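Local coordinates for protein alkaline phosphatase D (Bacillus subtilis, PDB 2YEQ) that hydrolyses phosphate esters, acting as a phosphodiesterase with iron and calcium ions in its active site, at residues P449-V458 with I469-K479. Numbering follows the deposited sequence.
Sequences PHQWKADYRV and ISTRASFVYQK. With PE5 (3,6,9,12,15,18,21,24-octaoxahexacosan-1-ol), chain H.
Pro449 O, at one end of the antiparallel β-hairpin of strands 451-459 and 470-477, near one edge of a large mixed sheet, receives a weak hydrogen bond from Lys479 NZ, whose stronger partner is His324 O. This hairpin illustrates how one ladder can carry unlike faces. A water bridges His450 O and Gln478 O. The Gln451 and Gln478 side chains run alongside each other, amide planes 21° apart, with Gln478 NE2 giving a hydrogen bond to Gln451 OE1 (2.8 Å). Trp452 and Tyr477 form a hydrogen-bonded pair; Trp452 also meets the Phe405 ring. On the other face the chain of Lys453 turns at chi3 (60°), bringing Lys453 NZ to hydrogen-bond O1 of the bound polyether at 2.6 Å. Ala454 pairs with Phe475 through two backbone bonds. Asp455 OD1 accepts the hydroxyl OG of Ser474 at 2.7 Å, while OD2 forms a salt bridge with Arg444. Arg472 and Ala473 form a classic β-bulge opposite Tyr456: Tyr456 N donates to Ala473 O, while Tyr456 O accepts the N-H of Arg472. The Tyr456 and Phe475 side chains cross near a right angle, both touching Phe435. Arg457, salt-bridged to Glu141, donates through NH1 to Thr471 OG1 at 3.0 Å. Finally, Val458 CG2 packs 3.7 Å from Arg472 CB.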
ATOM      1  N   PRO A 449      12.067 -13.875 -15.830  1.00 26.77           N
ATOM      2  CA  PRO A 449      12.707 -14.926 -15.032  1.00 28.71           C
ATOM      3  C   PRO A 449      14.108 -14.609 -14.511  1.00 28.65           C
ATOM      4  O   PRO A 449      14.446 -15.054 -13.419  1.00 32.63           O
ATOM      5  CB  PRO A 449      12.727 -16.122 -15.983  1.00 27.93           C
ATOM      6  CG  PRO A 449      11.524 -15.921 -16.831  1.00 25.76           C
ATOM      7  CD  PRO A 449      11.519 -14.430 -17.081  1.00 26.39           C
ATOM      8  N   HIS A 450      14.897 -13.837 -15.253  1.00 27.28           N
ATOM      9  CA  HIS A 450      16.286 -13.585 -14.853  1.00 31.66           C
ATOM     10  C   HIS A 450      16.570 -12.148 -14.517  1.00 30.56           C
ATOM     11  O   HIS A 450      17.707 -11.786 -14.198  1.00 29.28           O
ATOM     12  CB  HIS A 450      17.240 -14.069 -15.958  1.00 38.03           C
ATOM     13  CG  HIS A 450      17.053 -15.516 -16.293  1.00 41.89           C
ATOM     14  ND1 HIS A 450      17.001 -16.497 -15.325  1.00 48.84           N
ATOM     15  CD2 HIS A 450      16.834 -16.139 -17.475  1.00 44.63           C
ATOM     16  CE1 HIS A 450      16.780 -17.669 -15.896  1.00 45.44           C
ATOM     17  NE2 HIS A 450      16.681 -17.480 -17.201  1.00 51.82           N
ATOM     18  N   GLN A 451      15.540 -11.316 -14.567  1.00 26.72           N
ATOM     19  CA  GLN A 451      15.718  -9.918 -14.296  1.00 27.30           C
ATOM     20  C   GLN A 451      14.488  -9.224 -13.685  1.00 24.26           C
ATOM     21  O   GLN A 451      13.363  -9.417 -14.152  1.00 25.66           O
ATOM     22  CB  GLN A 451      16.051  -9.252 -15.593  1.00 32.14           C
ATOM     23  CG  GLN A 451      16.442  -7.855 -15.446  1.00 38.65           C
ATOM     24  CD  GLN A 451      16.803  -7.245 -16.783  1.00 51.84           C
ATOM     25  OE1 GLN A 451      17.875  -7.523 -17.345  1.00 52.01           O
ATOM     26  NE2 GLN A 451      15.892  -6.429 -17.319  1.00 48.20           N
ATOM     27  N   TRP A 452      14.738  -8.372 -12.696  1.00 23.24           N
ATOM     28  CA  TRP A 452      13.702  -7.527 -12.087  1.00 21.14           C
ATOM     29  C   TRP A 452      14.070  -6.098 -12.370  1.00 20.52           C
ATOM     30  O   TRP A 452      15.145  -5.650 -11.996  1.00 25.38           O
ATOM     31  CB  TRP A 452      13.645  -7.737 -10.574  1.00 20.17           C
ATOM     32  CG  TRP A 452      12.464  -7.053  -9.905  1.00 18.59           C
ATOM     33  CD1 TRP A 452      12.252  -5.725  -9.772  1.00 20.54           C
ATOM     34  CD2 TRP A 452      11.349  -7.707  -9.312  1.00 17.36           C
ATOM     35  NE1 TRP A 452      11.044  -5.495  -9.128  1.00 18.59           N
ATOM     36  CE2 TRP A 452      10.485  -6.706  -8.819  1.00 19.45           C
ATOM     37  CE3 TRP A 452      10.984  -9.038  -9.162  1.00 18.58           C
ATOM     38  CZ2 TRP A 452       9.284  -7.003  -8.183  1.00 18.77           C
ATOM     39  CZ3 TRP A 452       9.781  -9.336  -8.496  1.00 19.87           C
ATOM     40  CH2 TRP A 452       8.951  -8.319  -8.034  1.00 19.26           C
ATOM     41  N   LYS A 453      13.172  -5.364 -13.004  1.00 20.33           N
ATOM     42  CA  LYS A 453      13.380  -3.947 -13.214  1.00 21.61           C
ATOM     43  C   LYS A 453      12.343  -3.121 -12.452  1.00 21.36           C
ATOM     44  O   LYS A 453      11.153  -3.442 -12.494  1.00 26.03           O
ATOM     45  CB  LYS A 453      13.291  -3.605 -14.700  1.00 24.81           C
ATOM     46  CG  LYS A 453      13.390  -2.118 -14.977  1.00 29.27           C
ATOM     47  CD  LYS A 453      13.974  -1.812 -16.362  1.00 35.89           C
ATOM     48  CE  LYS A 453      13.158  -2.382 -17.446  1.00 39.45           C
ATOM     49  NZ  LYS A 453      13.546  -1.838 -18.823  1.00 38.23           N
ATOM     50  N   ALA A 454      12.819  -2.078 -11.787  1.00 21.44           N
ATOM     51  CA  ALA A 454      11.990  -1.123 -11.073  1.00 23.50           C
ATOM     52  C   ALA A 454      12.202   0.237 -11.680  1.00 20.71           C
ATOM     53  O   ALA A 454      13.334   0.724 -11.722  1.00 21.87           O
ATOM     54  CB  ALA A 454      12.366  -1.095  -9.569  1.00 21.26           C
ATOM     55  N   ASP A 455      11.115   0.853 -12.145  1.00 19.99           N
ATOM     56  CA  ASP A 455      11.101   2.238 -12.583  1.00 19.26           C
ATOM     57  C   ASP A 455      10.408   3.139 -11.564  1.00 20.45           C
ATOM     58  O   ASP A 455       9.260   2.874 -11.193  1.00 19.49           O
ATOM     59  CB  ASP A 455      10.317   2.349 -13.905  1.00 22.32           C
ATOM     60  CG  ASP A 455      10.925   1.502 -15.051  1.00 26.37           C
ATOM     61  OD1 ASP A 455      12.160   1.340 -15.101  1.00 26.40           O
ATOM     62  OD2 ASP A 455      10.153   1.001 -15.903  1.00 30.79           O
ATOM     63  N   TYR A 456      11.070   4.222 -11.162  1.00 20.16           N
ATOM     64  CA  TYR A 456      10.502   5.183 -10.240  1.00 21.37           C
ATOM     65  C   TYR A 456       9.834   6.287 -11.031  1.00 22.35           C
ATOM     66  O   TYR A 456      10.492   7.093 -11.686  1.00 22.03           O
ATOM     67  CB  TYR A 456      11.572   5.734  -9.298  1.00 21.06           C
ATOM     68  CG  TYR A 456      12.048   4.677  -8.311  1.00 21.55           C
ATOM     69  CD1 TYR A 456      12.983   3.691  -8.692  1.00 22.47           C
ATOM     70  CD2 TYR A 456      11.551   4.635  -7.012  1.00 20.93           C
ATOM     71  CE1 TYR A 456      13.404   2.699  -7.782  1.00 21.29           C
ATOM     72  CE2 TYR A 456      11.972   3.657  -6.100  1.00 20.86           C
ATOM     73  CZ  TYR A 456      12.885   2.693  -6.486  1.00 21.69           C
ATOM     74  OH  TYR A 456      13.289   1.733  -5.564  1.00 21.43           O
ATOM     75  N   ARG A 457       8.507   6.310 -10.969  1.00 21.76           N
ATOM     76  CA  ARG A 457       7.698   7.204 -11.789  1.00 20.63           C
ATOM     77  C   ARG A 457       7.239   8.375 -10.957  1.00 21.77           C
ATOM     78  O   ARG A 457       6.398   8.200 -10.074  1.00 23.38           O
ATOM     79  CB  ARG A 457       6.489   6.436 -12.321  1.00 22.01           C
ATOM     80  CG  ARG A 457       6.810   5.094 -12.943  1.00 23.63           C
ATOM     81  CD  ARG A 457       7.257   5.258 -14.416  1.00 24.99           C
ATOM     82  NE  ARG A 457       6.126   5.553 -15.286  1.00 27.43           N
ATOM     83  CZ  ARG A 457       6.122   6.404 -16.317  1.00 28.27           C
ATOM     84  NH1 ARG A 457       7.201   7.087 -16.669  1.00 27.85           N
ATOM     85  NH2 ARG A 457       5.013   6.560 -17.020  1.00 26.08           N
ATOM     86  N   VAL A 458       7.773   9.563 -11.224  1.00 18.21           N
ATOM     87  CA  VAL A 458       7.561  10.697 -10.345  1.00 21.20           C
ATOM     88  C   VAL A 458       7.156  11.996 -11.053  1.00 22.60           C
ATOM     89  O   VAL A 458       7.222  12.104 -12.287  1.00 23.99           O
ATOM     90  CB  VAL A 458       8.833  10.926  -9.482  1.00 23.65           C
ATOM     91  CG1 VAL A 458       9.245   9.624  -8.805  1.00 22.56           C
ATOM     92  CG2 VAL A 458       9.980  11.472 -10.335  1.00 23.32           C
ATOM     93  N   ILE A 469       4.527  13.178 -15.625  1.00 24.12           N
ATOM     94  CA  ILE A 469       5.253  12.101 -14.951  1.00 24.20           C
ATOM     95  C   ILE A 469       6.489  11.697 -15.782  1.00 27.75           C
ATOM     96  O   ILE A 469       6.466  11.792 -17.007  1.00 25.44           O
ATOM     97  CB  ILE A 469       4.343  10.895 -14.697  1.00 24.90           C
ATOM     98  CG1 ILE A 469       4.927  10.004 -13.585  1.00 27.03           C
ATOM     99  CG2 ILE A 469       4.101  10.097 -15.978  1.00 26.49           C
ATOM    100  CD1 ILE A 469       3.876   9.152 -12.892  1.00 25.23           C
ATOM    101  N   SER A 470       7.577  11.312 -15.117  1.00 25.80           N
ATOM    102  CA  SER A 470       8.781  10.792 -15.795  1.00 26.65           C
ATOM    103  C   SER A 470       9.370   9.680 -14.965  1.00 28.49           C
ATOM    104  O   SER A 470       9.136   9.600 -13.755  1.00 25.73           O
ATOM    105  CB  SER A 470       9.867  11.856 -15.921  1.00 27.45           C
ATOM    106  OG  SER A 470       9.331  13.129 -16.148  1.00 33.89           O
ATOM    107  N   THR A 471      10.151   8.835 -15.612  1.00 24.18           N
ATOM    108  CA  THR A 471      10.942   7.847 -14.911  1.00 23.21           C
ATOM    109  C   THR A 471      12.210   8.557 -14.407  1.00 25.84           C
ATOM    110  O   THR A 471      13.075   8.955 -15.198  1.00 25.60           O
ATOM    111  CB  THR A 471      11.220   6.658 -15.806  1.00 22.23           C
ATOM    112  OG1 THR A 471       9.962   6.069 -16.195  1.00 23.66           O
ATOM    113  CG2 THR A 471      12.082   5.599 -15.106  1.00 20.27           C
ATOM    114  N   ARG A 472      12.279   8.791 -13.096  1.00 20.86           N
ATOM    115  CA  ARG A 472      13.446   9.421 -12.476  1.00 20.78           C
ATOM    116  C   ARG A 472      14.662   8.519 -12.599  1.00 19.58           C
ATOM    117  O   ARG A 472      15.795   8.971 -12.792  1.00 22.25           O
ATOM    118  CB  ARG A 472      13.205   9.715 -10.970  1.00 21.14           C
ATOM    119  CG  ARG A 472      14.450  10.217 -10.216  1.00 21.29           C
ATOM    120  CD  ARG A 472      14.834  11.546 -10.730  1.00 20.01           C
ATOM    121  NE  ARG A 472      16.031  12.136 -10.154  1.00 22.06           N
ATOM    122  CZ  ARG A 472      17.284  11.793 -10.453  1.00 23.39           C
ATOM    123  NH1 ARG A 472      17.553  10.788 -11.283  1.00 27.75           N
ATOM    124  NH2 ARG A 472      18.280  12.455  -9.898  1.00 23.64           N
ATOM    125  N   ALA A 473      14.425   7.237 -12.447  1.00 20.18           N
ATOM    126  CA  ALA A 473      15.491   6.301 -12.445  1.00 20.43           C
ATOM    127  C   ALA A 473      14.922   4.935 -12.574  1.00 22.03           C
ATOM    128  O   ALA A 473      13.760   4.671 -12.191  1.00 22.05           O
ATOM    129  CB  ALA A 473      16.326   6.430 -11.156  1.00 21.91           C
ATOM    130  N   SER A 474      15.753   4.060 -13.121  1.00 20.20           N
ATOM    131  CA  SER A 474      15.398   2.686 -13.343  1.00 19.94           C
ATOM    132  C   SER A 474      16.558   1.800 -12.892  1.00 21.57           C
ATOM    133  O   SER A 474      17.740   2.108 -13.183  1.00 21.40           O
ATOM    134  CB  SER A 474      15.077   2.469 -14.826  1.00 24.55           C
ATOM    135  OG  SER A 474      14.819   1.086 -15.090  1.00 28.98           O
ATOM    136  N   PHE A 475      16.226   0.717 -12.187  1.00 20.78           N
ATOM    137  CA  PHE A 475      17.220  -0.224 -11.653  1.00 20.39           C
ATOM    138  C   PHE A 475      16.848  -1.599 -12.073  1.00 20.25           C
ATOM    139  O   PHE A 475      15.662  -1.936 -12.156  1.00 22.07           O
ATOM    140  CB  PHE A 475      17.306  -0.129 -10.112  1.00 21.99           C
ATOM    141  CG  PHE A 475      17.838   1.183  -9.622  1.00 21.56           C
ATOM    142  CD1 PHE A 475      16.988   2.246  -9.381  1.00 22.20           C
ATOM    143  CD2 PHE A 475      19.186   1.355  -9.399  1.00 23.73           C
ATOM    144  CE1 PHE A 475      17.481   3.456  -8.954  1.00 22.93           C
ATOM    145  CE2 PHE A 475      19.678   2.555  -8.951  1.00 22.44           C
ATOM    146  CZ  PHE A 475      18.837   3.615  -8.750  1.00 22.74           C
ATOM    147  N   VAL A 476      17.857  -2.409 -12.382  1.00 20.23           N
ATOM    148  CA  VAL A 476      17.647  -3.809 -12.632  1.00 19.86           C
ATOM    149  C   VAL A 476      18.441  -4.675 -11.641  1.00 19.23           C
ATOM    150  O   VAL A 476      19.543  -4.318 -11.263  1.00 19.11           O
ATOM    151  CB  VAL A 476      18.071  -4.154 -14.075  1.00 22.75           C
ATOM    152  CG1 VAL A 476      18.046  -5.642 -14.275  1.00 24.62           C
ATOM    153  CG2 VAL A 476      17.148  -3.489 -15.055  1.00 21.28           C
ATOM    154  N   TYR A 477      17.864  -5.806 -11.231  1.00 21.21           N
ATOM    155  CA  TYR A 477      18.552  -6.768 -10.378  1.00 22.79           C
ATOM    156  C   TYR A 477      18.534  -8.075 -11.110  1.00 23.69           C
ATOM    157  O   TYR A 477      17.488  -8.512 -11.592  1.00 24.67           O
ATOM    158  CB  TYR A 477      17.887  -6.887  -8.985  1.00 25.30           C
ATOM    159  CG  TYR A 477      18.421  -8.011  -8.112  1.00 25.56           C
ATOM    160  CD1 TYR A 477      19.702  -7.968  -7.591  1.00 32.10           C
ATOM    161  CD2 TYR A 477      17.652  -9.126  -7.834  1.00 29.42           C
ATOM    162  CE1 TYR A 477      20.204  -9.018  -6.793  1.00 32.85           C
ATOM    163  CE2 TYR A 477      18.133 -10.164  -7.021  1.00 30.03           C
ATOM    164  CZ  TYR A 477      19.406 -10.094  -6.502  1.00 28.73           C
ATOM    165  OH  TYR A 477      19.880 -11.130  -5.730  1.00 30.05           O
ATOM    166  N   GLN A 478      19.690  -8.719 -11.197  1.00 27.78           N
ATOM    167  CA  GLN A 478      19.820  -9.952 -11.951  1.00 31.95           C
ATOM    168  C   GLN A 478      20.325 -11.171 -11.184  1.00 34.60           C
ATOM    169  O   GLN A 478      20.836 -12.099 -11.793  1.00 39.55           O
ATOM    170  CB  GLN A 478      20.729  -9.696 -13.139  1.00 34.77           C
ATOM    171  CG  GLN A 478      20.093  -8.833 -14.162  1.00 37.98           C
ATOM    172  CD  GLN A 478      21.031  -8.448 -15.293  1.00 45.05           C
ATOM    173  OE1 GLN A 478      22.250  -8.613 -15.206  1.00 50.51           O
ATOM    174  NE2 GLN A 478      20.458  -7.911 -16.358  1.00 45.93           N
ATOM    175  N   LYS A 479      20.140 -11.215  -9.875  1.00 37.23           N
ATOM    176  CA  LYS A 479      20.450 -12.433  -9.115  1.00 40.95           C
ATOM    177  C   LYS A 479      21.938 -12.782  -9.226  1.00 41.75           C
ATOM    178  O   LYS A 479      22.316 -13.888  -9.600  1.00 39.96           O
ATOM    179  CB  LYS A 479      19.597 -13.622  -9.578  1.00 39.02           C
ATOM    180  CG  LYS A 479      18.097 -13.361  -9.622  1.00 40.35           C
ATOM    181  CD  LYS A 479      17.315 -14.672  -9.560  1.00 38.29           C
ATOM    182  CE  LYS A 479      16.118 -14.672 -10.470  1.00 38.10           C
ATOM    183  NZ  LYS A 479      15.503 -16.005 -10.571  1.00 35.40           N
TER
HETATM  184  C48 PE5 H 534       9.994  -0.104 -18.815  1.00 57.72           C
HETATM  185  C50 PE5 H 534      10.308  -0.967 -20.027  1.00 61.90           C
HETATM  186  O1  PE5 H 534      11.112  -2.082 -19.622  1.00 58.18           O
HETATM  187  C1  PE5 H 534      10.789  -3.335 -20.232  1.00 57.48           C
HETATM  188  C2  PE5 H 534      11.435  -4.504 -19.485  1.00 58.57           C
HETATM  189  O2  PE5 H 534      12.696  -4.834 -20.064  1.00 68.25           O
HETATM  190  C3  PE5 H 534      13.631  -5.544 -19.240  1.00 60.89           C
HETATM  191  C4  PE5 H 534      14.993  -5.528 -19.934  1.00 53.89           C
HETATM  192  O3  PE5 H 534      15.936  -4.681 -19.255  1.00 56.21           O
HETATM  193  C5  PE5 H 534      16.286  -3.538 -20.036  1.00 44.01           C
HETATM  194  C6  PE5 H 534      17.282  -2.613 -19.373  1.00 39.61           C
HETATM  195  O4  PE5 H 534      17.132  -1.298 -19.922  1.00 42.70           O
HETATM  196  C7  PE5 H 534      16.325  -0.449 -19.117  1.00 36.38           C
HETATM  197  C8  PE5 H 534      15.871   0.808 -19.820  1.00 40.56           C
HETATM  198  O5  PE5 H 534      14.595   1.201 -19.294  1.00 43.10           O
HETATM  199  C9  PE5 H 534      14.742   2.234 -18.324  1.00 47.58           C
HETATM  200  O   HOH W   1      19.337 -13.535 -13.421  1.00 45.85           O